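Local coordinates for fucolectin-related protein (Streptococcus pneumoniae, PDB 2WMF), which probably hydrolyses host blood-group carbohydrate antigens, as the catalytic module of a family 98 glycoside hydrolase from this bacterium, at residues S266-P271 and A295-M300; V304-F309 and N518-P523; N429-Y434 and L448-N453; H465-V470 and L480-R485. All blocks are in the same frame, centred on the assembly; numbering follows the deposited sequence.

Contact 1: S266-P271 and A295-M300; sequences SYASEP and AAYTFM
Tyr297 donates its phenol hydrogen to the backbone carbonyl of Glu270, with 2.6 Å between Tyr297 OH and Glu270 O. The oxygen of Tyr297 meets that carbonyl at a C=O...O angle of 149°, tilted out of the carbonyl plane, whereas Glu270 O itself lies near the plane of the phenol ring, at its edge. CG of Tyr297 stands opposite the backbone N (chi1 -179°), which carries the ring away from helix 295-298 and across the turn formed by 266-269. Ala268 lies over one ring face. Its CA is 3.7 Å from the ring centroid and 19° off the normal, a CH-pi contact, and Ala268 O sits above the rim, 3.3 Å from Tyr297 CE1. A smaller apolar contact runs beside it, from Tyr267 CE1 to Ala296 CB at 4.1 Å; the hydroxyl of Tyr267 is bonded to Glu508. The loop lies between helices 245-249 and 272-283, in the connection after strand 237-243, and the short helix directly follows strand 289-293, so the contact joins chain beyond the last two (beta/alpha)8 barrel strands. With every touching residue buried, the phenol bond and the face contact together fix both the reach and the rotation of the Tyr297 ring.

Contact 2: V304-F309 and N518-P523; sequences VPTPAF and NYSINP
Pro307 lies on the ring of Tyr519, and this CH-pi contact is the main apolar element of the interface. Pro307 CD is 3.7 Å from the ring centroid and 17° off the normal, so the proline rests over the face, shifted a little toward the rim. The two side chains come from opposite directions; CG of Tyr519 is trans to its backbone N (chi1 170°), which extends the ring beneath the proline. Further apolar packing is looser: Pro307 CG meets Pro523 CB at 4.1 Å, and Val304 CG1 lies 4.4 Å from Ile521 CG2.

Two waters link the segments. One donates to Val304 O and is also bonded to Ser520 OG, with 2.7 Å from the water to each. A second donates to both Pro305 O and Ser520 O, so Ser520 is tied to two successive carbonyls through its hydroxyl and its backbone. Outside the two segments, Tyr519 OH is bonded to Glu272 of helix 272-283.

Capping forms the third group. Thr306 OG1 accepts from Phe309 N at 3.2 Å, making Thr306 the N-cap of helix 307-322, and the same hydroxyl is bonded to Tyr297 O. The contact thus sets the start of helix 307-322 against the turn that leaves helix 506-517, with Ile515 of that helix touching Thr306, while strand 304-305, paired with 300-301, leads into helix 307-322 through Thr306.

Contact 3: N429-Y434 and L448-N453; sequences NSWYIY and LPMYTN
Leu448 and Trp431 run antiparallel across one another, the leucine lying over one face of the indole. Leu448 CD2 stands 4.0 Å above the ring plane, over its centre, while Leu448 CB makes a CH-pi contact with the five-membered ring, 23° off its normal. Against Ile433 the same leucine is turned differently: the two side chains meet end-on through their terminal methyls, with Ile433 CD1 and Leu448 CD1 3.6 Å apart.

The indole edge is used for polar and sulfur contacts. Trp431 NE1 donates to Pro449 O at 3.0 Å, with an N-H...O angle of 145°; the acceptor is close to the ring plane, and the bond satisfies the indole N-H. Strands 430-434 and 444-449 belong to different six-stranded antiparallel sheets, so Trp431 spans the interior between two facing sheets of a beta-sandwich and hydrogen-bonds to the far one.

Met450 also arrives at the edge, in a Met-aromatic contact. Its side chain turns at chi2 (-63°) and again at chi3, which folds SD back to 3.7 Å from Trp431 CD1. The Tyr451 side chain stands roughly perpendicular to that of the tryptophan, and Trp431 CZ2 lies in the plane of the tyrosine ring, 3.9 Å from Tyr451 CE2. Arg426, on the neighbouring strand 423-427, makes cation-pi contacts with both Trp431 and Tyr451.

Contact 4: H465-V470 and L480-R485; sequences HTYAVV and LLNNYR
Tyr467 and Asn482 form a hydrogen-bonded antiparallel pair in a beta hairpin, strands 467-472 and 477-482, whose axes here run 4.7 Å apart at 176°. Tyr467 N donates to Asn482 O at 3.0 Å and Asn482 N returns a bond to Tyr467 O at 2.9 Å. Val469 and Leu480 repeat this reciprocal pattern. Between them Ala468 and Leu481 make the non-hydrogen-bonded pair, with Ala468 CB 3.7 Å from Leu481 CD2 on the opposite sheet face.

On the Tyr467 face, that ring and the Asn482 side chain project together from the sheet, flank to flank, and Asn482 CB sits over the ring face, 3.9 Å from its centroid. Helix 272-283 packs on Tyr467 through Ala276, Met277 and Met280. Asn482 OD1 accepts from Tyr484 N, an Asx turn that shapes the chain as it leaves the strand. Past the strands, a water joins Thr466 OG1, itself also hydrogen-bonded to Thr463 O, to Asn483 ND2; Asn483 is further held by Gly575 and His573.

Farther out, His465 uses both ring nitrogens: NE2 is bonded to Ala438 O, while Arg485 NH1 donates to His465 ND1 at 3.0 Å, lying within 7° of the imidazole plane although the guanidinium is turned 88° to it.

How the contacts relate
Contacts 1 and 2 have centres 10 Å apart and meet directly: Phe299 O is 3.0 Å from Thr306 N, a probable hydrogen bond. Contacts 3 and 4 share a sheet of the C-terminal part, strand 430-434 pairing with 467-472 through a probable hydrogen bond from Trp431 N to Val470 O at 2.8 Å. Contact 4 bridges these two regions. Pro271 CG of contact 1 packs 3.5 Å from His465 CE1, and Pro307 CB of contact 2 lies 3.6 Å from Tyr484 OH. Contact 3 is remote from contacts 1 and 2, centres about 32 and 33 Å away. Active sites of (beta/alpha)8 hydrolases lie at the C-terminal strand ends; contact 1 is placed there by fold alone, none of its residues being assigned to the site.

Contact 1: S266-P271 and A295-M300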
# COMPACT_ATOMS: atom_id res chain seq x y z
N SER A 266 -5.49 -14.25 12.43
CA SER A 266 -6.15 -13.13 11.76
C SER A 266 -5.19 -12.30 10.91
O SER A 266 -5.56 -11.82 9.83
CB SER A 266 -6.92 -12.25 12.78
OG SER A 266 -7.89 -13.01 13.52
N TYR A 267 -3.95 -12.12 11.36
CA TYR A 267 -3.04 -11.32 10.53
C TYR A 267 -2.55 -12.08 9.29
O TYR A 267 -1.91 -11.49 8.39
CB TYR A 267 -1.88 -10.72 11.32
CG TYR A 267 -0.82 -11.63 11.91
CD1 TYR A 267 -0.14 -12.58 11.15
CD2 TYR A 267 -0.39 -11.43 13.25
CE1 TYR A 267 0.88 -13.37 11.72
CE2 TYR A 267 0.64 -12.21 13.82
CZ TYR A 267 1.27 -13.17 13.07
OH TYR A 267 2.32 -13.89 13.63
N ALA A 268 -2.87 -13.39 9.23
CA ALA A 268 -2.57 -14.22 8.07
C ALA A 268 -3.82 -14.55 7.25
O ALA A 268 -3.83 -15.47 6.43
CB ALA A 268 -1.81 -15.53 8.54
N SER A 269 -4.86 -13.71 7.43
CA SER A 269 -6.15 -13.95 6.83
C SER A 269 -6.71 -12.85 5.90
O SER A 269 -7.74 -13.04 5.26
CB SER A 269 -7.17 -14.33 7.90
OG SER A 269 -6.80 -15.54 8.57
N GLU A 270 -6.04 -11.71 5.79
CA GLU A 270 -6.46 -10.71 4.79
C GLU A 270 -6.19 -11.31 3.40
O GLU A 270 -5.05 -11.73 3.13
CB GLU A 270 -5.69 -9.41 4.94
CG GLU A 270 -6.09 -8.40 3.87
CD GLU A 270 -5.57 -6.99 3.99
OE1 GLU A 270 -5.14 -6.58 5.08
OE2 GLU A 270 -5.65 -6.26 2.93
N PRO A 271 -7.21 -11.37 2.53
CA PRO A 271 -6.98 -11.98 1.20
C PRO A 271 -5.75 -11.39 0.49
O PRO A 271 -5.51 -10.17 0.50
CB PRO A 271 -8.27 -11.68 0.46
CG PRO A 271 -9.28 -11.65 1.54
CD PRO A 271 -8.61 -10.97 2.70
N ALA A 295 4.82 -9.59 8.51
CA ALA A 295 5.78 -10.25 7.62
C ALA A 295 5.75 -11.75 7.66
O ALA A 295 6.12 -12.40 6.70
CB ALA A 295 7.21 -9.75 7.95
N ALA A 296 5.22 -12.32 8.77
CA ALA A 296 5.02 -13.76 8.79
C ALA A 296 4.06 -14.23 7.72
O ALA A 296 4.17 -15.38 7.24
CB ALA A 296 4.57 -14.29 10.20
N TYR A 297 3.09 -13.37 7.40
CA TYR A 297 2.18 -13.60 6.30
C TYR A 297 2.60 -12.93 5.00
O TYR A 297 2.55 -13.54 3.95
CB TYR A 297 0.80 -13.06 6.68
CG TYR A 297 -0.28 -13.25 5.62
CD1 TYR A 297 -0.54 -14.48 5.06
CD2 TYR A 297 -1.10 -12.17 5.23
CE1 TYR A 297 -1.55 -14.67 4.17
CE2 TYR A 297 -2.12 -12.35 4.33
CZ TYR A 297 -2.36 -13.58 3.78
OH TYR A 297 -3.40 -13.78 2.87
N THR A 298 3.01 -11.68 5.11
CA THR A 298 3.23 -10.82 3.93
C THR A 298 4.63 -10.97 3.29
O THR A 298 4.84 -10.42 2.21
CB THR A 298 2.95 -9.32 4.24
OG1 THR A 298 3.75 -8.88 5.34
CG2 THR A 298 1.48 -9.06 4.60
N PHE A 299 5.56 -11.66 3.94
CA PHE A 299 6.92 -11.77 3.40
C PHE A 299 7.48 -13.17 3.41
O PHE A 299 7.54 -13.82 2.38
CB PHE A 299 7.86 -10.76 4.08
CG PHE A 299 9.27 -10.74 3.53
CD1 PHE A 299 9.53 -10.91 2.14
CD2 PHE A 299 10.35 -10.53 4.39
CE1 PHE A 299 10.83 -10.88 1.65
CE2 PHE A 299 11.64 -10.51 3.91
CZ PHE A 299 11.88 -10.68 2.54
N MET A 300 7.83 -13.69 4.60
CA MET A 300 8.69 -14.90 4.65
C MET A 300 8.71 -15.44 6.10
O MET A 300 8.72 -14.68 7.04
CB MET A 300 10.12 -14.51 4.21
CG MET A 300 11.04 -15.56 3.82
SD MET A 300 12.57 -14.87 3.07
CE MET A 300 13.32 -14.02 4.44

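Contact 2: V304-F309 and N518-P523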
# COMPACT_ATOMS: atom_id res chain seq x y z
N VAL A 304 11.44 -19.00 3.65
CA VAL A 304 10.52 -19.44 2.61
C VAL A 304 9.49 -18.33 2.33
O VAL A 304 8.65 -18.04 3.19
CB VAL A 304 9.76 -20.70 3.04
CG1 VAL A 304 8.83 -21.19 1.90
CG2 VAL A 304 10.78 -21.80 3.45
N PRO A 305 9.60 -17.67 1.19
CA PRO A 305 8.62 -16.60 0.88
C PRO A 305 7.21 -17.13 0.79
O PRO A 305 7.00 -18.26 0.36
CB PRO A 305 9.12 -16.04 -0.47
CG PRO A 305 10.57 -16.43 -0.55
CD PRO A 305 10.65 -17.77 0.16
N THR A 306 6.26 -16.33 1.24
CA THR A 306 4.86 -16.74 1.30
C THR A 306 4.13 -16.46 -0.01
O THR A 306 4.58 -15.61 -0.83
CB THR A 306 4.14 -15.98 2.42
OG1 THR A 306 4.10 -14.58 2.07
CG2 THR A 306 4.76 -16.20 3.81
N PRO A 307 2.97 -17.14 -0.23
CA PRO A 307 2.12 -16.81 -1.39
C PRO A 307 1.61 -15.37 -1.40
O PRO A 307 1.50 -14.76 -2.48
CB PRO A 307 0.98 -17.83 -1.28
CG PRO A 307 1.65 -19.01 -0.60
CD PRO A 307 2.54 -18.39 0.43
N ALA A 308 1.37 -14.79 -0.23
CA ALA A 308 0.92 -13.36 -0.15
C ALA A 308 2.01 -12.49 -0.77
O ALA A 308 1.72 -11.54 -1.56
CB ALA A 308 0.61 -12.94 1.33
N PHE A 309 3.27 -12.88 -0.52
CA PHE A 309 4.41 -12.16 -1.13
C PHE A 309 4.51 -12.45 -2.63
O PHE A 309 4.47 -11.52 -3.47
CB PHE A 309 5.73 -12.47 -0.42
CG PHE A 309 6.89 -11.60 -0.87
CD1 PHE A 309 6.86 -10.23 -0.66
CD2 PHE A 309 7.99 -12.16 -1.55
CE1 PHE A 309 7.93 -9.39 -1.06
CE2 PHE A 309 9.06 -11.32 -1.98
CZ PHE A 309 9.02 -9.95 -1.71
N ASN A 518 3.09 -25.52 5.30
CA ASN A 518 1.72 -25.77 4.84
C ASN A 518 1.38 -24.67 3.85
O ASN A 518 1.54 -24.85 2.64
CB ASN A 518 0.75 -25.82 6.01
CG ASN A 518 0.98 -27.02 6.90
OD1 ASN A 518 0.24 -28.01 6.78
ND2 ASN A 518 1.98 -26.96 7.77
N TYR A 519 0.91 -23.54 4.36
CA TYR A 519 0.53 -22.41 3.49
C TYR A 519 1.53 -22.12 2.37
O TYR A 519 1.14 -22.02 1.20
CB TYR A 519 0.27 -21.18 4.38
CG TYR A 519 0.11 -19.87 3.63
CD1 TYR A 519 -0.82 -19.75 2.61
CD2 TYR A 519 0.76 -18.73 4.05
CE1 TYR A 519 -1.02 -18.54 1.92
CE2 TYR A 519 0.57 -17.52 3.37
CZ TYR A 519 -0.30 -17.42 2.30
OH TYR A 519 -0.50 -16.22 1.62
N SER A 520 2.83 -22.04 2.70
CA SER A 520 3.79 -21.59 1.70
C SER A 520 4.22 -22.66 0.68
O SER A 520 4.81 -22.33 -0.35
CB SER A 520 5.04 -21.01 2.36
OG SER A 520 4.69 -19.86 3.08
N ILE A 521 3.97 -23.93 0.97
CA ILE A 521 4.42 -24.96 0.04
C ILE A 521 3.27 -25.74 -0.59
O ILE A 521 3.39 -26.18 -1.71
CB ILE A 521 5.60 -25.83 0.59
CG1 ILE A 521 5.31 -26.30 1.94
CG2 ILE A 521 6.98 -25.03 0.71
CD1 ILE A 521 6.40 -27.19 2.50
N ASN A 522 2.17 -25.92 0.14
CA ASN A 522 0.92 -26.47 -0.40
C ASN A 522 -0.26 -25.52 -0.13
O ASN A 522 -1.25 -25.88 0.52
CB ASN A 522 0.64 -27.84 0.16
CG ASN A 522 1.56 -28.88 -0.45
OD1 ASN A 522 1.45 -29.21 -1.65
ND2 ASN A 522 2.45 -29.36 0.32
N PRO A 523 -0.19 -24.32 -0.71
CA PRO A 523 -1.30 -23.39 -0.54
C PRO A 523 -2.58 -23.98 -1.08
O PRO A 523 -2.56 -24.63 -2.12
CB PRO A 523 -0.89 -22.18 -1.40
CG PRO A 523 0.13 -22.69 -2.30
CD PRO A 523 0.85 -23.77 -1.59
O HOH W 1 6.79 -19.36 4.72
O HOH W 2 5.21 -19.72 -1.11

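Contact 3: N429-Y434 and L448-N453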
# COMPACT_ATOMS: atom_id res chain seq x y z
N ASN A 429 -4.95 6.41 -19.91
CA ASN A 429 -5.57 5.50 -20.89
C ASN A 429 -5.92 4.15 -20.32
O ASN A 429 -6.08 3.20 -21.07
CB ASN A 429 -4.69 5.33 -22.15
CG ASN A 429 -3.32 4.72 -21.86
OD1 ASN A 429 -2.70 5.02 -20.86
ND2 ASN A 429 -2.84 3.91 -22.77
N SER A 430 -6.08 4.08 -19.00
CA SER A 430 -6.42 2.82 -18.34
C SER A 430 -7.60 2.93 -17.37
O SER A 430 -7.89 4.02 -16.83
CB SER A 430 -5.24 2.28 -17.55
OG SER A 430 -4.10 2.09 -18.35
N TRP A 431 -8.25 1.79 -17.14
CA TRP A 431 -9.19 1.61 -16.06
C TRP A 431 -8.54 0.73 -14.99
O TRP A 431 -7.99 -0.33 -15.31
CB TRP A 431 -10.46 0.87 -16.54
CG TRP A 431 -11.45 1.71 -17.32
CD1 TRP A 431 -11.79 1.58 -18.67
CD2 TRP A 431 -12.30 2.69 -16.78
NE1 TRP A 431 -12.79 2.47 -18.99
CE2 TRP A 431 -13.16 3.15 -17.84
CE3 TRP A 431 -12.47 3.22 -15.50
CZ2 TRP A 431 -14.15 4.09 -17.65
CZ3 TRP A 431 -13.48 4.16 -15.31
CH2 TRP A 431 -14.28 4.60 -16.38
N TYR A 432 -8.66 1.17 -13.74
CA TYR A 432 -8.22 0.42 -12.55
C TYR A 432 -9.51 0.04 -11.77
O TYR A 432 -10.32 0.91 -11.43
CB TYR A 432 -7.27 1.26 -11.67
CG TYR A 432 -5.89 1.28 -12.26
CD1 TYR A 432 -4.95 0.35 -11.84
CD2 TYR A 432 -5.57 2.10 -13.34
CE1 TYR A 432 -3.71 0.24 -12.45
CE2 TYR A 432 -4.29 2.01 -13.98
CZ TYR A 432 -3.37 1.09 -13.54
OH TYR A 432 -2.14 0.98 -14.17
N ILE A 433 -9.68 -1.25 -11.51
CA ILE A 433 -10.97 -1.82 -11.11
C ILE A 433 -10.79 -2.81 -9.96
O ILE A 433 -9.84 -3.60 -9.95
CB ILE A 433 -11.58 -2.60 -12.30
CG1 ILE A 433 -11.72 -1.71 -13.54
CG2 ILE A 433 -12.89 -3.25 -11.93
CD1 ILE A 433 -11.27 -2.40 -14.79
N TYR A 434 -11.74 -2.83 -9.03
CA TYR A 434 -11.87 -3.93 -8.08
C TYR A 434 -13.27 -4.05 -7.49
O TYR A 434 -14.09 -3.14 -7.54
CB TYR A 434 -10.80 -3.91 -6.99
CG TYR A 434 -10.62 -2.70 -6.09
CD1 TYR A 434 -11.63 -2.26 -5.22
CD2 TYR A 434 -9.39 -1.99 -6.06
CE1 TYR A 434 -11.45 -1.16 -4.40
CE2 TYR A 434 -9.19 -0.92 -5.20
CZ TYR A 434 -10.20 -0.50 -4.35
OH TYR A 434 -10.00 0.54 -3.47
N LEU A 448 -17.98 -0.22 -18.32
CA LEU A 448 -16.98 0.79 -18.57
C LEU A 448 -17.01 1.26 -20.03
O LEU A 448 -16.60 0.53 -20.94
CB LEU A 448 -15.61 0.19 -18.27
CG LEU A 448 -15.35 -0.51 -16.94
CD1 LEU A 448 -13.95 -1.14 -16.87
CD2 LEU A 448 -15.61 0.43 -15.76
N PRO A 449 -17.48 2.49 -20.25
CA PRO A 449 -17.29 3.10 -21.58
C PRO A 449 -15.80 3.10 -21.89
O PRO A 449 -14.95 3.22 -20.99
CB PRO A 449 -17.76 4.55 -21.38
CG PRO A 449 -18.67 4.52 -20.16
CD PRO A 449 -18.06 3.44 -19.29
N MET A 450 -15.47 2.96 -23.17
CA MET A 450 -14.07 2.91 -23.58
C MET A 450 -13.75 4.14 -24.43
O MET A 450 -14.64 4.80 -24.96
CB MET A 450 -13.78 1.60 -24.32
CG MET A 450 -14.00 0.31 -23.42
SD MET A 450 -12.85 0.26 -22.00
CE MET A 450 -11.49 -0.56 -22.84
N TYR A 451 -12.47 4.49 -24.46
CA TYR A 451 -12.02 5.80 -24.99
C TYR A 451 -11.32 5.66 -26.34
O TYR A 451 -10.88 6.66 -26.92
CB TYR A 451 -11.10 6.49 -23.98
CG TYR A 451 -11.78 6.93 -22.66
CD1 TYR A 451 -11.81 8.27 -22.29
CD2 TYR A 451 -12.36 5.98 -21.79
CE1 TYR A 451 -12.39 8.69 -21.08
CE2 TYR A 451 -12.94 6.39 -20.57
CZ TYR A 451 -12.98 7.73 -20.23
OH TYR A 451 -13.56 8.13 -19.03
N THR A 452 -11.28 4.44 -26.85
CA THR A 452 -10.81 4.12 -28.20
C THR A 452 -11.87 3.25 -28.88
O THR A 452 -12.76 2.70 -28.23
CB THR A 452 -9.49 3.33 -28.18
OG1 THR A 452 -9.69 2.04 -27.56
CG2 THR A 452 -8.38 4.11 -27.45
N ASN A 453 -11.77 3.09 -30.18
CA ASN A 453 -12.70 2.22 -30.91
C ASN A 453 -12.24 0.74 -30.99
O ASN A 453 -12.81 -0.04 -31.81
CB ASN A 453 -13.04 2.81 -32.26
CG ASN A 453 -11.94 2.65 -33.28
OD1 ASN A 453 -10.80 2.29 -32.91
ND2 ASN A 453 -12.24 2.91 -34.58

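Contact 4: H465-V470 and L480-R485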
# COMPACT_ATOMS: atom_id res chain seq x y z
N HIS A 465 -12.41 -9.83 -3.82
CA HIS A 465 -10.95 -9.99 -3.82
C HIS A 465 -10.46 -10.29 -5.26
O HIS A 465 -9.61 -11.16 -5.51
CB HIS A 465 -10.49 -11.03 -2.80
CG HIS A 465 -11.21 -10.86 -1.50
ND1 HIS A 465 -11.92 -11.88 -0.90
CD2 HIS A 465 -11.38 -9.76 -0.73
CE1 HIS A 465 -12.47 -11.41 0.21
NE2 HIS A 465 -12.18 -10.13 0.33
N THR A 466 -11.06 -9.53 -6.19
CA THR A 466 -10.66 -9.52 -7.60
C THR A 466 -10.35 -8.08 -7.99
O THR A 466 -11.17 -7.20 -7.76
CB THR A 466 -11.77 -10.08 -8.56
OG1 THR A 466 -12.15 -11.37 -8.10
CG2 THR A 466 -11.23 -10.21 -9.99
N TYR A 467 -9.19 -7.87 -8.62
CA TYR A 467 -8.87 -6.62 -9.25
C TYR A 467 -8.55 -6.84 -10.74
O TYR A 467 -8.25 -7.97 -11.19
CB TYR A 467 -7.79 -5.84 -8.51
CG TYR A 467 -6.34 -6.33 -8.67
CD1 TYR A 467 -5.59 -6.03 -9.80
CD2 TYR A 467 -5.74 -7.14 -7.70
CE1 TYR A 467 -4.25 -6.46 -9.93
CE2 TYR A 467 -4.40 -7.56 -7.82
CZ TYR A 467 -3.65 -7.23 -8.94
OH TYR A 467 -2.32 -7.63 -9.05
N ALA A 468 -8.66 -5.73 -11.48
CA ALA A 468 -8.39 -5.73 -12.92
C ALA A 468 -7.78 -4.41 -13.32
O ALA A 468 -8.08 -3.35 -12.70
CB ALA A 468 -9.68 -6.00 -13.73
N VAL A 469 -6.94 -4.47 -14.36
CA VAL A 469 -6.42 -3.27 -14.99
C VAL A 469 -6.62 -3.45 -16.48
O VAL A 469 -6.21 -4.47 -17.05
CB VAL A 469 -4.92 -3.01 -14.70
CG1 VAL A 469 -4.50 -1.61 -15.27
CG2 VAL A 469 -4.60 -3.09 -13.20
N VAL A 470 -7.23 -2.45 -17.09
CA VAL A 470 -7.45 -2.50 -18.54
C VAL A 470 -6.77 -1.28 -19.17
O VAL A 470 -7.14 -0.13 -18.89
CB VAL A 470 -8.98 -2.50 -18.92
CG1 VAL A 470 -9.18 -2.45 -20.47
CG2 VAL A 470 -9.75 -3.66 -18.26
N LEU A 480 -5.29 -7.16 -17.35
CA LEU A 480 -4.75 -7.89 -16.22
C LEU A 480 -5.90 -8.18 -15.23
O LEU A 480 -6.67 -7.27 -14.87
CB LEU A 480 -3.66 -7.05 -15.51
CG LEU A 480 -3.08 -7.55 -14.20
CD1 LEU A 480 -2.36 -8.89 -14.44
CD2 LEU A 480 -2.12 -6.54 -13.60
N LEU A 481 -6.05 -9.46 -14.87
CA LEU A 481 -6.99 -9.91 -13.83
C LEU A 481 -6.18 -10.57 -12.74
O LEU A 481 -5.24 -11.36 -13.00
CB LEU A 481 -8.00 -10.92 -14.38
CG LEU A 481 -8.80 -10.60 -15.65
CD1 LEU A 481 -9.69 -11.84 -16.09
CD2 LEU A 481 -9.60 -9.28 -15.49
N ASN A 482 -6.55 -10.30 -11.48
CA ASN A 482 -5.96 -11.12 -10.44
C ASN A 482 -6.94 -11.26 -9.29
O ASN A 482 -7.43 -10.25 -8.76
CB ASN A 482 -4.60 -10.54 -9.98
CG ASN A 482 -3.73 -11.55 -9.24
OD1 ASN A 482 -4.25 -12.30 -8.39
ND2 ASN A 482 -2.40 -11.55 -9.49
N ASN A 483 -7.24 -12.50 -8.91
CA ASN A 483 -8.12 -12.75 -7.79
C ASN A 483 -7.51 -13.67 -6.73
O ASN A 483 -8.25 -14.31 -5.97
CB ASN A 483 -9.47 -13.29 -8.30
CG ASN A 483 -9.36 -14.71 -8.84
OD1 ASN A 483 -8.26 -15.29 -8.92
ND2 ASN A 483 -10.49 -15.27 -9.20
N TYR A 484 -6.19 -13.72 -6.63
CA TYR A 484 -5.52 -14.76 -5.82
C TYR A 484 -5.98 -14.68 -4.36
O TYR A 484 -5.88 -13.62 -3.72
CB TYR A 484 -3.99 -14.61 -5.86
CG TYR A 484 -3.26 -15.84 -5.27
CD1 TYR A 484 -3.36 -17.08 -5.86
CD2 TYR A 484 -2.53 -15.73 -4.10
CE1 TYR A 484 -2.78 -18.18 -5.32
CE2 TYR A 484 -1.90 -16.85 -3.55
CZ TYR A 484 -2.00 -18.07 -4.18
OH TYR A 484 -1.41 -19.20 -3.64
N ARG A 485 -6.56 -15.77 -3.85
CA ARG A 485 -6.93 -15.84 -2.45
C ARG A 485 -6.85 -17.31 -2.06
O ARG A 485 -7.64 -18.10 -2.57
CB ARG A 485 -8.34 -15.29 -2.19
CG ARG A 485 -8.71 -15.30 -0.69
CD ARG A 485 -10.13 -14.88 -0.42
NE ARG A 485 -11.06 -15.95 -0.75
CZ ARG A 485 -12.16 -15.82 -1.48
NH1 ARG A 485 -12.55 -14.63 -1.92
NH2 ARG A 485 -12.89 -16.91 -1.75
O HOH W 3 -12.87 -13.55 -9.19